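Local coordinates for autolysin E (Staphylococcus aureus, PDB 4PI8), which probably cleaves the glycan strands of bacterial peptidoglycan as a glycosidase of the lysozyme clan, here holding a NAG-NAM disaccharide in its pocket, at residues E81-V86 / S155-I160; V63-S68 / K213-K218; N5-S10 / D221-Y226. The protein carries 1 engineered substitution. All coordinates share one frame; numbering follows the deposited sequence.

Contact 1 (E81-V86 / S155-I160)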
loop_
_atom_site.group_PDB
_atom_site.type_symbol
_atom_site.label_atom_id
_atom_site.label_comp_id
_atom_site.label_asym_id
_atom_site.label_seq_id
_atom_site.Cartn_x
_atom_site.Cartn_y
_atom_site.Cartn_z
ATOM N N GLU A 81 -9.254 14.692 3.363
ATOM C CA GLU A 81 -9.320 15.639 4.428
ATOM C C GLU A 81 -10.550 15.402 5.296
ATOM O O GLU A 81 -11.658 15.143 4.799
ATOM C CB GLU A 81 -9.326 17.073 3.870
ATOM C CG GLU A 81 -9.380 18.161 4.933
ATOM C CD GLU A 81 -9.286 19.543 4.312
ATOM O OE1 GLU A 81 -10.280 19.990 3.743
ATOM O OE2 GLU A 81 -8.188 20.103 4.291
ATOM N N ASN A 82 -10.348 15.462 6.619
ATOM C CA ASN A 82 -11.393 15.346 7.587
ATOM C C ASN A 82 -12.053 13.985 7.556
ATOM O O ASN A 82 -13.206 13.835 7.962
ATOM C CB ASN A 82 -12.404 16.542 7.492
ATOM C CG ASN A 82 -11.905 17.781 8.240
ATOM O OD1 ASN A 82 -12.161 18.924 7.838
ATOM N ND2 ASN A 82 -11.081 17.562 9.251
ATOM N N ARG A 83 -11.331 12.933 7.134
ATOM C CA ARG A 83 -11.833 11.550 7.193
ATOM C C ARG A 83 -11.044 10.707 8.239
ATOM O O ARG A 83 -11.123 9.460 8.234
ATOM C CB ARG A 83 -11.833 10.825 5.850
ATOM C CG ARG A 83 -12.738 11.645 4.879
ATOM C CD ARG A 83 -13.045 10.870 3.627
ATOM N NE ARG A 83 -13.784 11.700 2.676
ATOM C CZ ARG A 83 -15.099 11.796 2.649
ATOM N NH1 ARG A 83 -15.850 11.136 3.476
ATOM N NH2 ARG A 83 -15.656 12.674 1.810
ATOM N N GLY A 84 -10.417 11.400 9.189
ATOM C CA GLY A 84 -9.634 10.684 10.207
ATOM C C GLY A 84 -10.463 9.741 11.068
ATOM O O GLY A 84 -9.963 8.683 11.449
ATOM N N LYS A 85 -11.726 10.079 11.364
ATOM C CA LYS A 85 -12.583 9.176 12.127
ATOM C C LYS A 85 -12.645 7.814 11.502
ATOM O O LYS A 85 -12.639 6.781 12.180
ATOM C CB LYS A 85 -14.020 9.768 12.219
ATOM C CG LYS A 85 -15.211 8.868 12.566
ATOM C CD LYS A 85 -16.576 9.188 11.964
ATOM C CE LYS A 85 -17.692 8.501 12.749
ATOM N NZ LYS A 85 -18.814 9.392 13.136
ATOM N N VAL A 86 -12.768 7.787 10.164
ATOM C CA VAL A 86 -12.961 6.545 9.462
ATOM C C VAL A 86 -11.651 5.727 9.306
ATOM O O VAL A 86 -11.629 4.517 9.396
ATOM C CB VAL A 86 -13.650 6.823 8.132
ATOM C CG1 VAL A 86 -13.799 5.578 7.370
ATOM C CG2 VAL A 86 -15.040 7.436 8.410
ATOM N N SER A 155 -18.676 4.982 -1.602
ATOM C CA SER A 155 -18.383 6.224 -0.965
ATOM C C SER A 155 -16.893 6.254 -0.543
ATOM O O SER A 155 -16.298 5.164 -0.402
ATOM C CB SER A 155 -19.224 6.404 0.287
ATOM O OG SER A 155 -18.845 5.522 1.335
ATOM N N PRO A 156 -16.355 7.438 -0.262
ATOM C CA PRO A 156 -14.989 7.514 0.256
ATOM C C PRO A 156 -14.875 6.719 1.543
ATOM O O PRO A 156 -13.855 5.997 1.733
ATOM C CB PRO A 156 -14.802 8.990 0.482
ATOM C CG PRO A 156 -15.603 9.642 -0.650
ATOM C CD PRO A 156 -16.837 8.791 -0.666
ATOM N N ASP A 157 -15.828 6.811 2.458
ATOM C CA ASP A 157 -15.678 6.121 3.730
ATOM C C ASP A 157 -15.687 4.608 3.513
ATOM O O ASP A 157 -14.928 3.851 4.156
ATOM C CB ASP A 157 -16.775 6.541 4.736
ATOM C CG ASP A 157 -16.596 7.950 5.202
ATOM O OD1 ASP A 157 -15.609 8.648 4.983
ATOM O OD2 ASP A 157 -17.544 8.438 5.914
ATOM N N LYS A 158 -16.513 4.102 2.608
ATOM C CA LYS A 158 -16.554 2.686 2.308
ATOM C C LYS A 158 -15.210 2.222 1.653
ATOM O O LYS A 158 -14.744 1.110 1.926
ATOM C CB LYS A 158 -17.687 2.265 1.390
ATOM C CG LYS A 158 -19.010 2.302 2.136
ATOM C CD LYS A 158 -20.149 2.283 1.139
ATOM C CE LYS A 158 -21.477 2.224 1.895
ATOM N NZ LYS A 158 -21.701 0.897 2.536
ATOM N N ALA A 159 -14.590 3.093 0.860
ATOM C CA ALA A 159 -13.264 2.770 0.264
ATOM C C ALA A 159 -12.164 2.755 1.315
ATOM O O ALA A 159 -11.234 1.931 1.186
ATOM C CB ALA A 159 -12.950 3.750 -0.806
ATOM N N ILE A 160 -12.281 3.570 2.356
ATOM C CA ILE A 160 -11.262 3.551 3.436
ATOM C C ILE A 160 -11.383 2.244 4.222
ATOM O O ILE A 160 -10.437 1.486 4.429
ATOM C CB ILE A 160 -11.439 4.763 4.356
ATOM C CG1 ILE A 160 -11.069 6.024 3.584
ATOM C CG2 ILE A 160 -10.515 4.630 5.570
ATOM C CD1 ILE A 160 -11.570 7.323 4.207
#
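The Arg83 guanidinium has Pro156 CB over one face and the carboxylate of Asp157 at its edge. Pro156 CB stands 3.5 Å above the guanidinium plane, over its centre, and is 3.6 Å from both Arg83 CZ and Arg83 NE. At the edge, Arg83 NH1 donates to Asp157 OD1 across 2.9 Å, forming a hydrogen-bonded salt bridge with an N-H...O angle of 142°. The two flat groups are turned 70° apart, NH1 comes to OD1 from 50° above the carboxylate plane, and a single hydrogen bond links the pair. Arg83 runs extended from CG to NE, and its aliphatic part is used as well: CB and CD each lie 3.9 Å from Ile160 CD1. Beside this, Val86 CG2 rests 3.6 Å from Asp157 CG, while Val86 CG1 meets Ile160 CG2 at 3.9 Å. Asp157 and Ile160, three residues apart on helix 156-172, thus both pack against Val86 near the start of helix 84-94. Arg83 NE donates to Ile79 O, and Phe130 touches Pro156 and Ile160. The chemistry is that of two helix N-termini joined through an N-cap arginine and a first-turn aspartate: the carboxylate probably gains from the positive end of its own helix dipole as well as from Arg83, beside an apolar patch of valine and isoleucine.

Contact 2 (V63-S68 / K213-K218)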
loop_
_atom_site.group_PDB
_atom_site.type_symbol
_atom_site.label_atom_id
_atom_site.label_comp_id
_atom_site.label_asym_id
_atom_site.label_seq_id
_atom_site.Cartn_x
_atom_site.Cartn_y
_atom_site.Cartn_z
ATOM N N VAL A 63 -1.191 2.147 16.208
ATOM C CA VAL A 63 -0.471 3.256 16.789
ATOM C C VAL A 63 -1.446 4.185 17.535
ATOM O O VAL A 63 -2.620 4.327 17.172
ATOM C CB VAL A 63 0.386 4.062 15.795
ATOM C CG1 VAL A 63 1.568 3.231 15.349
ATOM C CG2 VAL A 63 -0.439 4.564 14.647
ATOM N N PRO A 64 -0.953 4.845 18.591
ATOM C CA PRO A 64 -1.760 5.724 19.406
ATOM C C PRO A 64 -1.906 7.083 18.779
ATOM O O PRO A 64 -1.186 8.023 19.089
ATOM C CB PRO A 64 -0.973 5.762 20.736
ATOM C CG PRO A 64 0.438 5.666 20.345
ATOM C CD PRO A 64 0.402 4.659 19.178
ATOM N N MET A 65 -2.867 7.175 17.883
ATOM C CA MET A 65 -3.217 8.408 17.170
ATOM C C MET A 65 -4.670 8.686 17.378
ATOM O O MET A 65 -5.513 7.888 17.005
ATOM C CB MET A 65 -2.915 8.289 15.646
ATOM C CG MET A 65 -1.435 8.265 15.337
ATOM S SD MET A 65 -0.614 9.880 15.379
ATOM C CE MET A 65 -1.249 10.525 13.836
ATOM N N SER A 66 -4.993 9.832 17.939
ATOM C CA SER A 66 -6.370 10.239 18.081
ATOM C C SER A 66 -6.984 10.732 16.770
ATOM O O SER A 66 -6.244 11.024 15.797
ATOM C CB SER A 66 -6.482 11.396 19.070
ATOM O OG SER A 66 -5.842 12.544 18.531
ATOM N N GLU A 67 -8.313 10.872 16.711
ATOM C CA GLU A 67 -8.977 11.417 15.516
ATOM C C GLU A 67 -8.402 12.777 15.163
ATOM O O GLU A 67 -8.200 13.096 13.996
ATOM C CB GLU A 67 -10.524 11.414 15.689
ATOM C CG GLU A 67 -11.323 12.084 14.542
ATOM C CD GLU A 67 -12.828 11.931 14.688
ATOM O OE1 GLU A 67 -13.536 12.910 14.378
ATOM O OE2 GLU A 67 -13.312 10.845 15.094
ATOM N N SER A 68 -8.156 13.592 16.166
ATOM C CA SER A 68 -7.625 14.934 15.910
ATOM C C SER A 68 -6.228 14.864 15.288
ATOM O O SER A 68 -5.953 15.584 14.313
ATOM C CB SER A 68 -7.643 15.835 17.125
ATOM O OG SER A 68 -6.795 15.338 18.095
ATOM N N LYS A 213 7.722 10.962 13.288
ATOM C CA LYS A 213 8.553 11.981 13.952
ATOM C C LYS A 213 7.718 13.202 14.290
ATOM O O LYS A 213 8.068 13.931 15.279
ATOM C CB LYS A 213 9.763 12.294 13.113
ATOM C CG LYS A 213 10.729 11.144 13.026
ATOM C CD LYS A 213 11.950 11.335 12.155
ATOM C CE LYS A 213 12.775 10.062 12.119
ATOM N NZ LYS A 213 14.046 10.156 11.402
ATOM N N GLN A 214 6.638 13.474 13.600
ATOM C CA GLN A 214 5.762 14.588 13.893
ATOM C C GLN A 214 5.068 14.349 15.216
ATOM O O GLN A 214 4.874 15.304 15.999
ATOM C CB GLN A 214 4.731 14.818 12.780
ATOM C CG GLN A 214 3.745 15.938 13.045
ATOM C CD GLN A 214 2.900 16.306 11.895
ATOM O OE1 GLN A 214 3.150 15.891 10.793
ATOM N NE2 GLN A 214 1.933 17.123 12.130
ATOM N N PHE A 215 4.639 13.121 15.523
ATOM C CA PHE A 215 3.838 12.838 16.722
ATOM C C PHE A 215 4.634 12.128 17.802
ATOM O O PHE A 215 4.087 11.834 18.870
ATOM C CB PHE A 215 2.570 12.093 16.301
ATOM C CG PHE A 215 1.642 12.941 15.480
ATOM C CD1 PHE A 215 0.901 13.973 16.062
ATOM C CD2 PHE A 215 1.609 12.823 14.128
ATOM C CE1 PHE A 215 0.074 14.764 15.255
ATOM C CE2 PHE A 215 0.799 13.625 13.325
ATOM C CZ PHE A 215 0.011 14.588 13.916
ATOM N N GLY A 216 5.875 11.775 17.552
ATOM C CA GLY A 216 6.692 11.106 18.554
ATOM C C GLY A 216 6.277 9.670 18.776
ATOM O O GLY A 216 6.269 9.152 19.916
ATOM N N ILE A 217 5.926 8.992 17.697
ATOM C CA ILE A 217 5.472 7.603 17.792
ATOM C C ILE A 217 6.661 6.635 17.827
ATOM O O ILE A 217 7.621 6.748 17.069
ATOM C CB ILE A 217 4.548 7.265 16.580
ATOM C CG1 ILE A 217 3.387 8.258 16.411
ATOM C CG2 ILE A 217 3.991 5.852 16.708
ATOM C CD1 ILE A 217 2.423 8.361 17.559
ATOM N N LYS A 218 6.551 5.624 18.673
ATOM C CA LYS A 218 7.571 4.574 18.739
ATOM C C LYS A 218 7.357 3.498 17.673
ATOM O O LYS A 218 6.256 3.006 17.528
ATOM C CB LYS A 218 7.531 3.916 20.122
ATOM C CG LYS A 218 8.854 3.258 20.493
ATOM C CD LYS A 218 8.748 2.095 21.480
ATOM C CE LYS A 218 10.119 1.437 21.690
ATOM N NZ LYS A 218 10.760 1.086 20.381
#
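Met65 reaches Phe215 and Ile217 with the far end of its side chain. From CB the chain places CG anti to the carbonyl carbon, then bends at both chi2 and chi3, which brings SD and CE over the Phe215 ring. Met65 SD lies 3.8 Å from Phe215 CG and 4.0 Å from Ile217 CD1. The sulfur's approach to the ring is oblique, 29° off the normal with the centroid at 4.2 Å, a Met-aromatic contact. The terminal Met65 CE goes further over the same face: it is 3.7 Å from Phe215 CD2 and lies 25° off the normal, the geometry of a CH-pi contact displaced toward the rim. Gln214 CG, of the same segment, lies over the opposite face, toward the rim. Beyond the methionine, Ile217 divides its branches, CG2 meeting Val63 CG1 at 3.8 Å and CD1 approaching Pro64 O at 3.9 Å. Pro64 is the centre of an inverse gamma turn, closed by a weak bond from Met65 N to Val63 O. Apart from the Pro64 carbonyl oxygen, the segments meet through apolar and aromatic side-chain atoms. These contacts join the approach to helix 67-74 with the end of helix 200-215, where Gly216 leaves the helix with positive phi. Helix 98-108 packs alongside, with Ile99 touching Met65 and Ile217; Leu73 of helix 67-74 touches Phe215, and Tyr212 touches Val63 and Ile217.

Contact 3 (N5-S10 / D221-Y226)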
loop_
_atom_site.group_PDB
_atom_site.type_symbol
_atom_site.label_atom_id
_atom_site.label_comp_id
_atom_site.label_asym_id
_atom_site.label_seq_id
_atom_site.Cartn_x
_atom_site.Cartn_y
_atom_site.Cartn_z
ATOM N N ASN A 5 8.869 -20.877 9.697
ATOM C CA ASN A 5 10.021 -20.677 8.814
ATOM C C ASN A 5 9.621 -20.324 7.377
ATOM O O ASN A 5 9.408 -21.198 6.495
ATOM C CB ASN A 5 10.981 -21.850 8.809
ATOM C CG ASN A 5 12.389 -21.453 8.346
ATOM O OD1 ASN A 5 12.603 -20.422 7.680
ATOM N ND2 ASN A 5 13.361 -22.283 8.701
ATOM N N ASP A 6 9.593 -19.009 7.174
ATOM C CA ASP A 6 9.204 -18.377 5.916
ATOM C C ASP A 6 10.402 -17.915 5.101
ATOM O O ASP A 6 10.248 -17.185 4.095
ATOM C CB ASP A 6 8.254 -17.209 6.207
ATOM C CG ASP A 6 8.775 -16.293 7.293
ATOM O OD1 ASP A 6 9.994 -16.316 7.553
ATOM O OD2 ASP A 6 7.980 -15.608 7.977
ATOM N N VAL A 7 11.620 -18.318 5.486
ATOM C CA VAL A 7 12.804 -18.001 4.712
ATOM C C VAL A 7 13.034 -19.166 3.748
ATOM O O VAL A 7 13.512 -20.262 4.109
ATOM C CB VAL A 7 14.049 -17.665 5.578
ATOM C CG1 VAL A 7 15.268 -17.466 4.754
ATOM C CG2 VAL A 7 13.777 -16.453 6.456
ATOM N N ASN A 8 12.696 -18.947 2.505
ATOM C CA ASN A 8 12.641 -19.990 1.475
ATOM C C ASN A 8 13.633 -19.907 0.361
ATOM O O ASN A 8 13.933 -20.986 -0.264
ATOM C CB ASN A 8 11.239 -19.976 0.853
ATOM C CG ASN A 8 10.185 -20.548 1.744
ATOM O OD1 ASN A 8 10.461 -21.332 2.668
ATOM N ND2 ASN A 8 8.951 -20.164 1.498
ATOM N N TYR A 9 14.157 -18.736 0.010
ATOM C CA TYR A 9 14.945 -18.501 -1.176
ATOM C C TYR A 9 16.205 -17.718 -0.831
ATOM O O TYR A 9 16.190 -16.901 0.088
ATOM C CB TYR A 9 14.162 -17.773 -2.264
ATOM C CG TYR A 9 13.072 -18.584 -2.822
ATOM C CD1 TYR A 9 13.342 -19.470 -3.859
ATOM C CD2 TYR A 9 11.776 -18.545 -2.347
ATOM C CE1 TYR A 9 12.344 -20.229 -4.422
ATOM C CE2 TYR A 9 10.777 -19.327 -2.930
ATOM C CZ TYR A 9 11.079 -20.191 -3.949
ATOM O OH TYR A 9 10.061 -20.963 -4.473
ATOM N N SER A 10 17.309 -17.968 -1.542
ATOM C CA SER A 10 18.440 -17.100 -1.533
ATOM C C SER A 10 18.072 -15.789 -2.229
ATOM O O SER A 10 17.130 -15.712 -3.084
ATOM C CB SER A 10 19.653 -17.681 -2.272
ATOM O OG SER A 10 19.409 -17.779 -3.643
ATOM N N ASP A 221 8.138 -3.710 15.723
ATOM C CA ASP A 221 9.203 -4.628 15.445
ATOM C C ASP A 221 9.733 -4.492 14.038
ATOM O O ASP A 221 8.959 -4.386 13.058
ATOM C CB ASP A 221 8.712 -6.084 15.663
ATOM C CG ASP A 221 8.339 -6.369 17.134
ATOM O OD1 ASP A 221 9.098 -5.923 18.043
ATOM O OD2 ASP A 221 7.286 -7.016 17.374
ATOM N N ILE A 222 11.035 -4.511 13.901
ATOM C CA ILE A 222 11.714 -4.450 12.651
ATOM C C ILE A 222 12.285 -5.824 12.338
ATOM O O ILE A 222 12.959 -6.462 13.167
ATOM C CB ILE A 222 12.923 -3.498 12.692
ATOM C CG1 ILE A 222 12.512 -2.090 13.199
ATOM C CG2 ILE A 222 13.650 -3.498 11.361
ATOM C CD1 ILE A 222 11.421 -1.406 12.409
ATOM N N ARG A 223 11.984 -6.311 11.159
ATOM C CA ARG A 223 12.472 -7.636 10.742
ATOM C C ARG A 223 13.626 -7.467 9.815
ATOM O O ARG A 223 13.561 -6.786 8.792
ATOM C CB ARG A 223 11.380 -8.418 10.068
ATOM C CG ARG A 223 11.925 -9.721 9.505
ATOM C CD ARG A 223 10.806 -10.627 9.040
ATOM N NE ARG A 223 11.386 -11.761 8.357
ATOM C CZ ARG A 223 10.753 -12.889 8.051
ATOM N NH1 ARG A 223 9.483 -13.100 8.379
ATOM N NH2 ARG A 223 11.452 -13.822 7.435
ATOM N N GLN A 224 14.728 -8.153 10.130
ATOM C CA GLN A 224 15.955 -8.063 9.369
ATOM C C GLN A 224 16.150 -9.021 8.191
ATOM O O GLN A 224 16.762 -8.654 7.200
ATOM C CB GLN A 224 17.156 -8.345 10.331
ATOM C CG GLN A 224 17.187 -7.524 11.607
ATOM C CD GLN A 224 17.399 -6.044 11.348
ATOM O OE1 GLN A 224 18.247 -5.641 10.538
ATOM N NE2 GLN A 224 16.630 -5.219 12.045
ATOM N N THR A 225 15.703 -10.244 8.359
ATOM C CA THR A 225 16.145 -11.349 7.530
ATOM C C THR A 225 14.977 -11.930 6.740
ATOM O O THR A 225 13.973 -12.325 7.306
ATOM C CB THR A 225 16.811 -12.416 8.416
ATOM O OG1 THR A 225 17.989 -11.838 9.045
ATOM C CG2 THR A 225 17.245 -13.611 7.617
ATOM N N TYR A 226 15.209 -12.023 5.454
ATOM C CA TYR A 226 14.202 -12.523 4.483
ATOM C C TYR A 226 14.673 -13.621 3.589
ATOM O O TYR A 226 13.829 -14.310 3.009
ATOM C CB TYR A 226 13.718 -11.344 3.631
ATOM C CG TYR A 226 13.137 -10.248 4.474
ATOM C CD1 TYR A 226 11.808 -10.240 4.839
ATOM C CD2 TYR A 226 13.956 -9.255 4.959
ATOM C CE1 TYR A 226 11.296 -9.243 5.639
ATOM C CE2 TYR A 226 13.453 -8.252 5.758
ATOM C CZ TYR A 226 12.130 -8.266 6.099
ATOM O OH TYR A 226 11.629 -7.279 6.937
HETATM O O HOH W 1 11.155 -14.537 3.828
HETATM O O HOH W 2 12.894 -16.303 1.192
#
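Arg223 uses its guanidinium twice, gripping Asp6 across the contact end-on with NH1 and NH2 while holding Thr225 O of its own segment side-on with NE and NH2. In the end-on grip each nitrogen has its own oxygen: Arg223 NH2 donates to Asp6 OD1 over 2.9 Å, and Arg223 NH1 donates to Asp6 OD2 over 3.0 Å with a nearly straight N-H...O angle of 169°. Both oxygens lie in the guanidinium plane, but the nitrogens stand well above the carboxylate plane, and the two planes are 34° apart; the fork is therefore twisted. The side chains meet tip to tip, Arg223 being extended from CG to NE with CG anti to the backbone N (chi1 174°). In the side-on grip Thr225 O accepts from Arg223 NE at 2.8 Å and also from NH2, both bonds in the guanidinium plane. NH2 thus serves two acceptors, and the double grip should limit rotation of the group. Val7 CG2 also sits near that plane, 3.6 Å from Arg223 NH2, and Val7 CG1 lies 3.9 Å from Tyr226 O. Just before it, Asn5 OD1 accepts from Val7 N in an Asx turn. Two waters complete the join: one donates to Asp6 O and to Tyr226 O, each over 2.8 Å, while the other accepts from Asn8 N and donates to Tyr226 O. Beyond the segments, Asp6 OD2 is also bonded to Asn175 ND2, and Tyr226 OH to Asn178 ND2. Chemically, a surface ion pair and bridging water tie the chain's N-terminal segment to its C-terminal one, neither being regular helix or strand. The carboxylate, bonded by the arginine and by Asn175, would probably stay ionised.

Overall arrangement
The three contacts nest along the chain: contact 3 joins its two ends, contact 2 closes a loop inside that, and contact 1 lies inside the loop of contact 2. Contacts 1 and 2 are neighbours, their centres 18 Å apart, and they adjoin where Lys85 and Gly84 meet Glu67, a residue modelled in two conformers; helices 67-74 and 84-94, consecutive in the chain, link them. Contact 3 lies apart, about 28 Å from contact 2 and 34 Å from contact 1 between centres, and opposite contact 1 across the chain's centre. Residues 213-218 nearly run on into 221-226, so the tail after helix 200-215 carries the chain from contact 2 to its N-terminal segment.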